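Local coordinates for acetyltransferase (PDB 2DXQ) that probably transfers an acetyl group from acetyl-coenzyme A to an acceptor, as a member of the GNAT acetyltransferase family, at the interface of chains A and B. Numbering follows the deposited sequence. Chains: chain A/B, Acetyltransferase.

The interface of chains A and B. Residues chain A 45, 48, 51, 69, 85; chain B 71-72, 81, 83.
The phenolic OH of B:Tyr81 reaches across from chain B to carbon groups of A:Glu85 and A:Leu69: it lies 3.3 Å from CB of A:Glu85 and 3.6 Å from CD1 of A:Leu69. The tyrosine and glutamate side chains run alongside each other, pointing opposite ways, and the methylene CG of A:Glu85 rests against the ring carbon CZ of B:Tyr81 at 3.8 Å. A bend at chi2 (-65°) turns the carboxylate of A:Glu85 on toward B:Phe83. There CG of A:Glu85 lies at the edge of the B:Phe83 ring, in the ring plane, while OE2 of A:Glu85 lies 3.8 Å from CZ of B:Phe83; the carboxylate is turned 42° from that ring. B:Phe83 also borders the ring of B:Tyr81, with CE2 at the tyrosine edge, and CB of B:Val71 covers one tyrosine face toward its rim; these neighbours within chain B may help to hold the ring that chain A meets.

Between the aromatic pair and the proline, A:Leu69 and B:Val71 meet tip to tip, with CD2 of the leucine 3.7 Å from CG1 of the valine. Having CG1 anti to the backbone N (chi1 -171°) directs that methyl toward both leucine branches. The other branch, CD1 of A:Leu69, touches CE2 of B:Phe83 at 3.8 Å.

B:Pro72, just beyond strand 61-71, fills the far end of the patch. Its ring crosses A:Met45, a selenomethionine on helix 35-47, at a slant, CB of B:Pro72 lying 3.8 Å from CG of A:Met45. CE of A:Met45 reaches the carbonyl O of B:Pro72. CD1 of A:Leu51 approaches CG of B:Pro72 from strand 51-58. This largely apolar patch, repeated with the chains exchanged, joins the strands and helix of one subunit to strands 61-71 and 81-89 and the loop residue B:Pro72 of the other, and may stabilise a two-fold dimer.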
HETATM    1  N   MSE A  45      -2.890  14.319  -3.287  1.00 16.78           N
HETATM    2  CA  MSE A  45      -1.710  13.458  -3.347  1.00 17.82           C
HETATM    3  C   MSE A  45      -0.459  14.195  -2.887  1.00 17.31           C
HETATM    4  O   MSE A  45       0.344  13.666  -2.103  1.00 16.09           O
HETATM    5  CB  MSE A  45      -1.520  12.908  -4.765  1.00 17.51           C
HETATM    6  CG  MSE A  45      -2.595  11.899  -5.155  1.00 17.54           C
HETATM    7 SE   MSE A  45      -2.344  11.175  -6.926  1.00 22.85          SE
HETATM    8  CE  MSE A  45      -1.011   9.824  -6.464  1.00 21.65           C
ATOM      9  N   GLN A  48      -0.512  14.488   0.783  1.00 18.54           N
ATOM     10  CA  GLN A  48      -0.620  13.245   1.558  1.00 17.96           C
ATOM     11  C   GLN A  48       0.697  12.884   2.251  1.00 17.39           C
ATOM     12  O   GLN A  48       1.705  12.634   1.589  1.00 16.86           O
ATOM     13  CB  GLN A  48      -1.090  12.084   0.662  1.00 17.99           C
ATOM     14  CG  GLN A  48      -1.128  10.702   1.361  1.00 18.29           C
ATOM     15  CD  GLN A  48      -2.354  10.494   2.252  1.00 21.23           C
ATOM     16  OE1 GLN A  48      -3.244  11.339   2.333  1.00 20.46           O
ATOM     17  NE2 GLN A  48      -2.405   9.343   2.912  1.00 23.76           N
ATOM     18  N   LEU A  51       3.450  10.094   0.936  1.00 13.51           N
ATOM     19  CA  LEU A  51       3.268   9.778  -0.487  1.00 13.36           C
ATOM     20  C   LEU A  51       4.163  10.688  -1.328  1.00 13.44           C
ATOM     21  O   LEU A  51       4.131  11.909  -1.161  1.00 13.26           O
ATOM     22  CB  LEU A  51       1.807   9.999  -0.888  1.00 13.37           C
ATOM     23  CG  LEU A  51       1.342   9.638  -2.314  1.00 13.65           C
ATOM     24  CD1 LEU A  51      -0.174   9.416  -2.322  1.00 15.12           C
ATOM     25  CD2 LEU A  51       1.733  10.678  -3.378  1.00 15.83           C
ATOM     26  N   LEU A  69       4.580   4.998  -1.280  1.00 13.33           N
ATOM     27  CA  LEU A  69       3.661   5.201  -0.156  1.00 14.09           C
ATOM     28  C   LEU A  69       4.359   4.695   1.099  1.00 14.32           C
ATOM     29  O   LEU A  69       4.578   3.497   1.255  1.00 14.30           O
ATOM     30  CB  LEU A  69       2.353   4.427  -0.375  1.00 14.57           C
ATOM     31  CG  LEU A  69       1.686   4.541  -1.754  1.00 16.58           C
ATOM     32  CD1 LEU A  69       0.562   3.522  -1.888  1.00 18.40           C
ATOM     33  CD2 LEU A  69       1.158   5.965  -1.962  1.00 18.39           C
ATOM     34  N   GLU A  85       3.593   1.951  -6.238  1.00 12.59           N
ATOM     35  CA  GLU A  85       2.427   1.809  -7.103  1.00 13.25           C
ATOM     36  C   GLU A  85       2.541   2.629  -8.379  1.00 13.20           C
ATOM     37  O   GLU A  85       3.387   3.512  -8.492  1.00 12.40           O
ATOM     38  CB  GLU A  85       1.157   2.231  -6.350  1.00 13.97           C
ATOM     39  CG  GLU A  85       0.443   1.049  -5.654  1.00 17.03           C
ATOM     40  CD  GLU A  85      -0.095   0.043  -6.653  1.00 19.72           C
ATOM     41  OE1 GLU A  85      -0.133   0.364  -7.866  1.00 20.40           O
ATOM     42  OE2 GLU A  85      -0.457  -1.082  -6.242  1.00 19.34           O
TER
ATOM     43  N   VAL B  71      -5.870   5.106  -0.477  1.00 14.19           N
ATOM     44  CA  VAL B  71      -4.827   5.898  -1.132  1.00 13.87           C
ATOM     45  C   VAL B  71      -5.403   6.727  -2.289  1.00 13.34           C
ATOM     46  O   VAL B  71      -6.070   6.185  -3.169  1.00 12.55           O
ATOM     47  CB  VAL B  71      -3.747   4.946  -1.694  1.00 14.53           C
ATOM     48  CG1 VAL B  71      -2.520   5.733  -2.203  1.00 15.67           C
ATOM     49  CG2 VAL B  71      -3.336   3.861  -0.638  1.00 14.47           C
ATOM     50  N   PRO B  72      -5.123   8.047  -2.309  1.00 13.42           N
ATOM     51  CA  PRO B  72      -5.592   8.859  -3.430  1.00 13.79           C
ATOM     52  C   PRO B  72      -4.813   8.481  -4.683  1.00 13.48           C
ATOM     53  O   PRO B  72      -3.637   8.046  -4.590  1.00 13.24           O
ATOM     54  CB  PRO B  72      -5.260  10.295  -3.010  1.00 14.21           C
ATOM     55  CG  PRO B  72      -4.108  10.165  -2.056  1.00 14.33           C
ATOM     56  CD  PRO B  72      -4.328   8.828  -1.339  1.00 13.97           C
ATOM     57  N   TYR B  81      -7.681   3.574  -4.303  1.00 15.40           N
ATOM     58  CA  TYR B  81      -7.537   2.135  -4.076  1.00 15.63           C
ATOM     59  C   TYR B  81      -7.098   1.946  -2.633  1.00 15.35           C
ATOM     60  O   TYR B  81      -6.748   2.922  -1.933  1.00 15.65           O
ATOM     61  CB  TYR B  81      -6.533   1.490  -5.069  1.00 15.88           C
ATOM     62  CG  TYR B  81      -5.148   2.095  -5.033  1.00 17.55           C
ATOM     63  CD1 TYR B  81      -4.806   3.134  -5.899  1.00 18.32           C
ATOM     64  CD2 TYR B  81      -4.176   1.635  -4.143  1.00 17.26           C
ATOM     65  CE1 TYR B  81      -3.539   3.721  -5.866  1.00 18.37           C
ATOM     66  CE2 TYR B  81      -2.902   2.221  -4.098  1.00 18.12           C
ATOM     67  CZ  TYR B  81      -2.594   3.256  -4.972  1.00 18.76           C
ATOM     68  OH  TYR B  81      -1.347   3.834  -4.938  1.00 18.44           O
ATOM     69  N   PHE B  83      -5.161  -0.738   0.543  1.00 13.65           N
ATOM     70  CA  PHE B  83      -4.416  -1.923   1.006  1.00 14.51           C
ATOM     71  C   PHE B  83      -4.943  -2.312   2.375  1.00 15.55           C
ATOM     72  O   PHE B  83      -5.418  -1.449   3.123  1.00 16.05           O
ATOM     73  CB  PHE B  83      -2.932  -1.629   1.162  1.00 15.04           C
ATOM     74  CG  PHE B  83      -2.216  -1.367  -0.126  1.00 16.97           C
ATOM     75  CD1 PHE B  83      -1.762  -2.430  -0.908  1.00 19.20           C
ATOM     76  CD2 PHE B  83      -1.953  -0.064  -0.537  1.00 19.64           C
ATOM     77  CE1 PHE B  83      -1.078  -2.187  -2.110  1.00 20.47           C
ATOM     78  CE2 PHE B  83      -1.270   0.181  -1.737  1.00 20.68           C
ATOM     79  CZ  PHE B  83      -0.828  -0.882  -2.509  1.00 20.32           C
TER